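Putative uncharacterized protein (Mycobacterium avium, PDB 2Z6V) is a sulfotransferase that probably transfers a sulfuryl group from PAPS to an acceptor substrate. Local coordinates at residues A[99-111]-A[234-248]. Residues are numbered along the deposited sequence; the frame is centred on the assembly and turned at random.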
ATOM      1  N   GLU A  99     -17.483  20.349   7.004  1.00 31.67           N
ATOM      2  CA  GLU A  99     -17.837  19.556   8.176  1.00 33.50           C
ATOM      3  C   GLU A  99     -17.112  18.211   8.303  1.00 33.35           C
ATOM      4  O   GLU A  99     -16.862  17.762   9.417  1.00 33.74           O
ATOM      5  CB  GLU A  99     -19.349  19.306   8.222  1.00 34.48           C
ATOM      6  CG  GLU A  99     -19.865  18.423   7.101  1.00 39.80           C
ATOM      7  CD  GLU A  99     -20.337  19.217   5.902  1.00 44.23           C
ATOM      8  OE1 GLU A  99     -19.822  20.343   5.691  1.00 44.29           O
ATOM      9  OE2 GLU A  99     -21.216  18.706   5.166  1.00 46.57           O
ATOM     10  N   VAL A 100     -16.779  17.568   7.181  1.00 32.25           N
ATOM     11  CA  VAL A 100     -16.098  16.269   7.235  1.00 31.37           C
ATOM     12  C   VAL A 100     -14.789  16.320   8.015  1.00 32.37           C
ATOM     13  O   VAL A 100     -14.364  15.318   8.588  1.00 32.09           O
ATOM     14  CB  VAL A 100     -15.782  15.697   5.813  1.00 31.02           C
ATOM     15  CG1 VAL A 100     -17.074  15.495   5.027  1.00 29.64           C
ATOM     16  CG2 VAL A 100     -14.821  16.616   5.065  1.00 28.54           C
ATOM     17  N   LEU A 101     -14.160  17.491   8.040  1.00 32.95           N
ATOM     18  CA  LEU A 101     -12.889  17.668   8.735  1.00 34.37           C
ATOM     19  C   LEU A 101     -13.053  17.744  10.247  1.00 36.33           C
ATOM     20  O   LEU A 101     -12.072  17.647  10.988  1.00 36.22           O
ATOM     21  CB  LEU A 101     -12.195  18.939   8.247  1.00 30.98           C
ATOM     22  CG  LEU A 101     -11.915  19.004   6.750  1.00 31.26           C
ATOM     23  CD1 LEU A 101     -11.349  20.368   6.384  1.00 28.32           C
ATOM     24  CD2 LEU A 101     -10.952  17.891   6.372  1.00 28.79           C
ATOM     25  N   ASP A 102     -14.290  17.923  10.703  1.00 37.02           N
ATOM     26  CA  ASP A 102     -14.560  18.023  12.131  1.00 39.53           C
ATOM     27  C   ASP A 102     -14.741  16.662  12.793  1.00 40.29           C
ATOM     28  O   ASP A 102     -14.583  16.535  14.010  1.00 42.65           O
ATOM     29  CB  ASP A 102     -15.801  18.886  12.384  1.00 40.67           C
ATOM     30  CG  ASP A 102     -15.656  20.297  11.827  1.00 44.27           C
ATOM     31  OD1 ASP A 102     -14.557  20.890  11.971  1.00 43.55           O
ATOM     32  OD2 ASP A 102     -16.647  20.813  11.258  1.00 43.61           O
ATOM     33  N   ALA A 103     -15.080  15.646  12.001  1.00 39.07           N
ATOM     34  CA  ALA A 103     -15.261  14.304  12.538  1.00 38.43           C
ATOM     35  C   ALA A 103     -13.893  13.655  12.633  1.00 38.77           C
ATOM     36  O   ALA A 103     -13.161  13.576  11.646  1.00 40.30           O
ATOM     37  CB  ALA A 103     -16.168  13.487  11.637  1.00 36.78           C
ATOM     38  N   PRO A 104     -13.528  13.175  13.826  1.00 38.87           N
ATOM     39  CA  PRO A 104     -12.228  12.536  14.037  1.00 38.34           C
ATOM     40  C   PRO A 104     -12.090  11.133  13.450  1.00 38.65           C
ATOM     41  O   PRO A 104     -13.082  10.474  13.126  1.00 36.82           O
ATOM     42  CB  PRO A 104     -12.116  12.515  15.554  1.00 36.60           C
ATOM     43  CG  PRO A 104     -13.520  12.207  15.955  1.00 37.47           C
ATOM     44  CD  PRO A 104     -14.329  13.143  15.064  1.00 38.09           C
ATOM     45  N   VAL A 105     -10.838  10.703  13.306  1.00 39.38           N
ATOM     46  CA  VAL A 105     -10.501   9.361  12.838  1.00 40.03           C
ATOM     47  C   VAL A 105      -9.795   8.794  14.070  1.00 41.82           C
ATOM     48  O   VAL A 105      -8.582   8.959  14.239  1.00 40.14           O
ATOM     49  CB  VAL A 105      -9.515   9.394  11.646  1.00 39.96           C
ATOM     50  CG1 VAL A 105      -9.088   7.966  11.269  1.00 35.34           C
ATOM     51  CG2 VAL A 105     -10.165  10.090  10.462  1.00 38.70           C
ATOM     52  N   GLU A 106     -10.558   8.132  14.935  1.00 44.45           N
ATOM     53  CA  GLU A 106      -9.994   7.614  16.178  1.00 47.17           C
ATOM     54  C   GLU A 106      -9.492   6.180  16.239  1.00 45.82           C
ATOM     55  O   GLU A 106     -10.130   5.245  15.757  1.00 45.61           O
ATOM     56  CB  GLU A 106     -10.987   7.837  17.327  1.00 49.03           C
ATOM     57  CG  GLU A 106     -11.318   9.303  17.557  1.00 54.92           C
ATOM     58  CD  GLU A 106     -12.279   9.525  18.710  1.00 58.10           C
ATOM     59  OE1 GLU A 106     -13.351   8.874  18.729  1.00 59.04           O
ATOM     60  OE2 GLU A 106     -11.965  10.361  19.590  1.00 58.97           O
ATOM     61  N   ARG A 107      -8.326   6.043  16.858  1.00 45.26           N
ATOM     62  CA  ARG A 107      -7.682   4.764  17.077  1.00 45.22           C
ATOM     63  C   ARG A 107      -7.738   3.818  15.890  1.00 42.47           C
ATOM     64  O   ARG A 107      -8.173   2.674  16.014  1.00 42.76           O
ATOM     65  CB  ARG A 107      -8.308   4.104  18.306  1.00 48.24           C
ATOM     66  CG  ARG A 107      -8.187   4.959  19.551  1.00 53.06           C
ATOM     67  CD  ARG A 107      -8.931   4.367  20.725  1.00 58.23           C
ATOM     68  NE  ARG A 107      -8.657   5.112  21.950  1.00 63.37           N
ATOM     69  CZ  ARG A 107      -9.257   4.888  23.115  1.00 65.95           C
ATOM     70  NH1 ARG A 107      -8.938   5.618  24.180  1.00 66.79           N
ATOM     71  NH2 ARG A 107     -10.181   3.939  23.219  1.00 65.58           N
ATOM     72  N   PRO A 108      -7.290   4.284  14.720  1.00 39.48           N
ATOM     73  CA  PRO A 108      -7.310   3.425  13.535  1.00 37.49           C
ATOM     74  C   PRO A 108      -6.407   2.209  13.720  1.00 35.80           C
ATOM     75  O   PRO A 108      -5.322   2.310  14.287  1.00 36.72           O
ATOM     76  CB  PRO A 108      -6.810   4.352  12.433  1.00 37.78           C
ATOM     77  CG  PRO A 108      -5.874   5.265  13.172  1.00 37.59           C
ATOM     78  CD  PRO A 108      -6.671   5.584  14.415  1.00 38.10           C
ATOM     79  N   LEU A 109      -6.870   1.063  13.248  1.00 32.52           N
ATOM     80  CA  LEU A 109      -6.111  -0.170  13.335  1.00 31.46           C
ATOM     81  C   LEU A 109      -5.227  -0.146  12.096  1.00 29.17           C
ATOM     82  O   LEU A 109      -5.739  -0.152  10.982  1.00 30.47           O
ATOM     83  CB  LEU A 109      -7.084  -1.345  13.296  1.00 33.76           C
ATOM     84  CG  LEU A 109      -6.648  -2.704  13.821  1.00 36.42           C
ATOM     85  CD1 LEU A 109      -5.954  -2.553  15.170  1.00 37.77           C
ATOM     86  CD2 LEU A 109      -7.885  -3.588  13.935  1.00 36.34           C
ATOM     87  N   ILE A 110      -3.910  -0.104  12.282  1.00 25.94           N
ATOM     88  CA  ILE A 110      -2.987  -0.020  11.151  1.00 25.49           C
ATOM     89  C   ILE A 110      -1.924  -1.115  11.085  1.00 26.27           C
ATOM     90  O   ILE A 110      -1.155  -1.298  12.031  1.00 29.07           O
ATOM     91  CB  ILE A 110      -2.255   1.342  11.150  1.00 24.57           C
ATOM     92  CG1 ILE A 110      -3.269   2.484  11.229  1.00 24.27           C
ATOM     93  CG2 ILE A 110      -1.414   1.479   9.891  1.00 24.99           C
ATOM     94  CD1 ILE A 110      -2.647   3.875  11.183  1.00 21.55           C
ATOM     95  N   VAL A 111      -1.868  -1.823   9.957  1.00 25.49           N
ATOM     96  CA  VAL A 111      -0.891  -2.901   9.760  1.00 26.01           C
ATOM     97  C   VAL A 111       0.334  -2.385   8.996  1.00 26.53           C
ATOM     98  O   VAL A 111       0.205  -1.791   7.929  1.00 26.72           O
ATOM     99  CB  VAL A 111      -1.506  -4.086   8.968  1.00 26.24           C
ATOM    100  CG1 VAL A 111      -0.458  -5.176   8.761  1.00 25.17           C
ATOM    101  CG2 VAL A 111      -2.717  -4.633   9.704  1.00 23.87           C
ATOM    102  N   LEU A 234      -9.750   9.881   4.557  1.00 20.41           N
ATOM    103  CA  LEU A 234     -10.558   8.998   5.387  1.00 21.29           C
ATOM    104  C   LEU A 234     -11.777   9.716   5.962  1.00 22.76           C
ATOM    105  O   LEU A 234     -12.842   9.116   6.108  1.00 21.86           O
ATOM    106  CB  LEU A 234      -9.706   8.401   6.509  1.00 21.37           C
ATOM    107  CG  LEU A 234      -8.559   7.523   5.995  1.00 20.88           C
ATOM    108  CD1 LEU A 234      -7.744   7.020   7.165  1.00 23.76           C
ATOM    109  CD2 LEU A 234      -9.120   6.353   5.203  1.00 19.54           C
ATOM    110  N   GLN A 235     -11.641  11.002   6.268  1.00 23.17           N
ATOM    111  CA  GLN A 235     -12.778  11.745   6.806  1.00 25.47           C
ATOM    112  C   GLN A 235     -13.879  11.902   5.754  1.00 25.31           C
ATOM    113  O   GLN A 235     -15.060  11.994   6.091  1.00 25.01           O
ATOM    114  CB  GLN A 235     -12.325  13.114   7.326  1.00 25.79           C
ATOM    115  CG  GLN A 235     -11.496  13.022   8.599  1.00 25.34           C
ATOM    116  CD  GLN A 235     -10.855  14.332   8.964  1.00 27.46           C
ATOM    117  OE1 GLN A 235     -10.093  14.898   8.181  1.00 28.68           O
ATOM    118  NE2 GLN A 235     -11.155  14.827  10.160  1.00 27.64           N
ATOM    119  N   VAL A 236     -13.490  11.924   4.482  1.00 23.34           N
ATOM    120  CA  VAL A 236     -14.463  12.038   3.404  1.00 23.49           C
ATOM    121  C   VAL A 236     -15.206  10.707   3.233  1.00 24.66           C
ATOM    122  O   VAL A 236     -16.417  10.681   2.999  1.00 23.56           O
ATOM    123  CB  VAL A 236     -13.789  12.407   2.061  1.00 23.02           C
ATOM    124  CG1 VAL A 236     -14.812  12.323   0.927  1.00 20.13           C
ATOM    125  CG2 VAL A 236     -13.188  13.803   2.145  1.00 21.40           C
ATOM    126  N   LEU A 237     -14.481   9.601   3.348  1.00 24.25           N
ATOM    127  CA  LEU A 237     -15.109   8.298   3.204  1.00 25.38           C
ATOM    128  C   LEU A 237     -16.004   7.988   4.412  1.00 27.53           C
ATOM    129  O   LEU A 237     -17.048   7.346   4.260  1.00 29.18           O
ATOM    130  CB  LEU A 237     -14.042   7.215   3.021  1.00 21.14           C
ATOM    131  CG  LEU A 237     -13.175   7.315   1.754  1.00 22.92           C
ATOM    132  CD1 LEU A 237     -12.079   6.240   1.789  1.00 20.45           C
ATOM    133  CD2 LEU A 237     -14.040   7.144   0.501  1.00 18.64           C
ATOM    134  N   GLN A 238     -15.604   8.455   5.599  1.00 27.32           N
ATOM    135  CA  GLN A 238     -16.381   8.238   6.834  1.00 27.40           C
ATOM    136  C   GLN A 238     -17.709   8.964   6.825  1.00 25.81           C
ATOM    137  O   GLN A 238     -18.693   8.469   7.378  1.00 25.31           O
ATOM    138  CB  GLN A 238     -15.669   8.781   8.072  1.00 26.86           C
ATOM    139  CG  GLN A 238     -14.493   8.036   8.579  1.00 29.94           C
ATOM    140  CD  GLN A 238     -13.997   8.658   9.865  1.00 31.55           C
ATOM    141  OE1 GLN A 238     -13.949   9.882   9.987  1.00 31.80           O
ATOM    142  NE2 GLN A 238     -13.626   7.818  10.835  1.00 35.53           N
ATOM    143  N   SER A 239     -17.711  10.160   6.236  1.00 23.77           N
ATOM    144  CA  SER A 239     -18.900  10.995   6.218  1.00 24.21           C
ATOM    145  C   SER A 239     -20.161  10.299   5.734  1.00 25.25           C
ATOM    146  O   SER A 239     -21.253  10.660   6.159  1.00 26.72           O
ATOM    147  CB  SER A 239     -18.650  12.291   5.417  1.00 24.66           C
ATOM    148  OG  SER A 239     -18.700  12.087   4.017  1.00 26.26           O
ATOM    149  N   THR A 240     -20.033   9.306   4.859  1.00 24.24           N
ATOM    150  CA  THR A 240     -21.221   8.596   4.390  1.00 26.37           C
ATOM    151  C   THR A 240     -21.236   7.137   4.832  1.00 26.03           C
ATOM    152  O   THR A 240     -22.276   6.487   4.797  1.00 24.68           O
ATOM    153  CB  THR A 240     -21.362   8.661   2.847  1.00 27.89           C
ATOM    154  OG1 THR A 240     -20.115   8.313   2.230  1.00 27.58           O
ATOM    155  CG2 THR A 240     -21.787  10.060   2.407  1.00 28.49           C
ATOM    156  N   ALA A 241     -20.077   6.638   5.254  1.00 26.52           N
ATOM    157  CA  ALA A 241     -19.929   5.258   5.705  1.00 27.42           C
ATOM    158  C   ALA A 241     -19.030   5.228   6.943  1.00 28.69           C
ATOM    159  O   ALA A 241     -17.862   4.841   6.871  1.00 28.03           O
ATOM    160  CB  ALA A 241     -19.323   4.418   4.594  1.00 26.42           C
ATOM    161  N   PRO A 242     -19.579   5.625   8.101  1.00 29.13           N
ATOM    162  CA  PRO A 242     -18.872   5.674   9.388  1.00 30.15           C
ATOM    163  C   PRO A 242     -18.429   4.332   9.970  1.00 29.74           C
ATOM    164  O   PRO A 242     -19.010   3.283   9.671  1.00 30.97           O
ATOM    165  CB  PRO A 242     -19.867   6.402  10.294  1.00 29.31           C
ATOM    166  CG  PRO A 242     -21.186   5.926   9.766  1.00 30.03           C
ATOM    167  CD  PRO A 242     -20.994   6.006   8.266  1.00 29.64           C
ATOM    168  N   GLY A 243     -17.395   4.393  10.807  1.00 27.62           N
ATOM    169  CA  GLY A 243     -16.863   3.207  11.449  1.00 28.16           C
ATOM    170  C   GLY A 243     -15.441   3.396  11.955  1.00 30.06           C
ATOM    171  O   GLY A 243     -14.848   4.474  11.826  1.00 31.24           O
ATOM    172  N   SER A 244     -14.887   2.348  12.547  1.00 30.67           N
ATOM    173  CA  SER A 244     -13.518   2.401  13.042  1.00 32.08           C
ATOM    174  C   SER A 244     -12.645   1.884  11.900  1.00 31.54           C
ATOM    175  O   SER A 244     -12.881   0.795  11.369  1.00 32.74           O
ATOM    176  CB  SER A 244     -13.366   1.508  14.277  1.00 33.29           C
ATOM    177  OG  SER A 244     -12.025   1.512  14.742  1.00 38.63           O
ATOM    178  N   TRP A 245     -11.636   2.655  11.524  1.00 29.15           N
ATOM    179  CA  TRP A 245     -10.776   2.268  10.415  1.00 28.86           C
ATOM    180  C   TRP A 245      -9.781   1.123  10.619  1.00 28.63           C
ATOM    181  O   TRP A 245      -9.174   0.969  11.676  1.00 29.17           O
ATOM    182  CB  TRP A 245     -10.011   3.495   9.887  1.00 27.25           C
ATOM    183  CG  TRP A 245     -10.870   4.468   9.133  1.00 25.76           C
ATOM    184  CD1 TRP A 245     -11.435   5.610   9.616  1.00 24.68           C
ATOM    185  CD2 TRP A 245     -11.294   4.358   7.766  1.00 26.88           C
ATOM    186  NE1 TRP A 245     -12.183   6.221   8.640  1.00 23.41           N
ATOM    187  CE2 TRP A 245     -12.116   5.473   7.494  1.00 25.63           C
ATOM    188  CE3 TRP A 245     -11.058   3.425   6.745  1.00 27.59           C
ATOM    189  CZ2 TRP A 245     -12.707   5.681   6.239  1.00 25.20           C
ATOM    190  CZ3 TRP A 245     -11.649   3.636   5.496  1.00 27.26           C
ATOM    191  CH2 TRP A 245     -12.463   4.756   5.259  1.00 23.44           C
ATOM    192  N   SER A 246      -9.630   0.324   9.570  1.00 28.43           N
ATOM    193  CA  SER A 246      -8.684  -0.781   9.539  1.00 27.92           C
ATOM    194  C   SER A 246      -7.834  -0.453   8.319  1.00 27.11           C
ATOM    195  O   SER A 246      -8.327  -0.475   7.199  1.00 29.49           O
ATOM    196  CB  SER A 246      -9.399  -2.113   9.336  1.00 27.01           C
ATOM    197  OG  SER A 246      -8.454  -3.127   9.046  1.00 26.68           O
ATOM    198  N   LEU A 247      -6.566  -0.136   8.532  1.00 26.66           N
ATOM    199  CA  LEU A 247      -5.698   0.241   7.426  1.00 26.32           C
ATOM    200  C   LEU A 247      -4.459  -0.615   7.327  1.00 26.61           C
ATOM    201  O   LEU A 247      -4.070  -1.276   8.294  1.00 25.75           O
ATOM    202  CB  LEU A 247      -5.285   1.700   7.577  1.00 24.56           C
ATOM    203  CG  LEU A 247      -6.460   2.645   7.809  1.00 24.15           C
ATOM    204  CD1 LEU A 247      -5.967   3.995   8.304  1.00 25.21           C
ATOM    205  CD2 LEU A 247      -7.239   2.776   6.517  1.00 22.88           C
ATOM    206  N   LYS A 248      -3.845  -0.588   6.143  1.00 26.38           N
ATOM    207  CA  LYS A 248      -2.633  -1.344   5.875  1.00 26.10           C
ATOM    208  C   LYS A 248      -1.750  -0.697   4.814  1.00 26.86           C
ATOM    209  O   LYS A 248      -2.237  -0.071   3.875  1.00 26.00           O
ATOM    210  CB  LYS A 248      -2.972  -2.770   5.427  1.00 26.87           C
ATOM    211  CG  LYS A 248      -1.744  -3.601   5.081  1.00 28.90           C
ATOM    212  CD  LYS A 248      -2.048  -5.083   4.904  1.00 32.44           C
ATOM    213  CE  LYS A 248      -2.697  -5.385   3.561  1.00 36.02           C
ATOM    214  NZ  LYS A 248      -2.870  -6.857   3.341  1.00 36.58           N
TER
HETATM  215  O   HOH W   1     -15.543  12.944   8.625  1.00 23.65           O
HETATM  216  O   HOH W   2     -11.236   5.131  12.912  1.00 36.04           O
HETATM  217  O   HOH W   3     -12.473   3.899  16.259  1.00 44.12           O
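L109 and V111 pair with S246 and K248 in a parallel ladder. L109 N donates to W245 O (2.8 Å), L247 N to L109 O (2.6 Å) and V111 N to L247 O (2.8 Å). Between these bonds I110 lies beside L247, with I110 CG1 and L247 CB in apolar contact.

Q235, on helix 224-238, reaches across to the backbone of 101-103. Its chain is extended beyond CG, which carries the amide there. NE2 donates to A103 O (2.8 Å, 169°), an acceptor lying in the amide plane, and weakly to L101 O. One water joins V100 O to Q235 O. A second joins E106 O to W245 N, and a third joins E106 O to S244 OG.

Apolar contacts join 100-105 to 235-245. The two V105 methyls split: CG1, anti to the backbone N (chi1 175°), meets W245 CD1 at 3.7 Å, while CG2 packs on Q235 CG. V100 CG1 touches S239 CB (3.6 Å).

Strand 244-248 runs between 132-134 and 109-113, and 267-272 flanks 109-113 in the five-stranded parallel sheet of the sulfotransferase fold. K248 NZ hydrogen-bonds T119 OG1, and its side chain lies about 4 Å (nearest atoms) from a bound sulfate, probably from the crystallisation liquor. Helix 70-96 packs on L101 and V236.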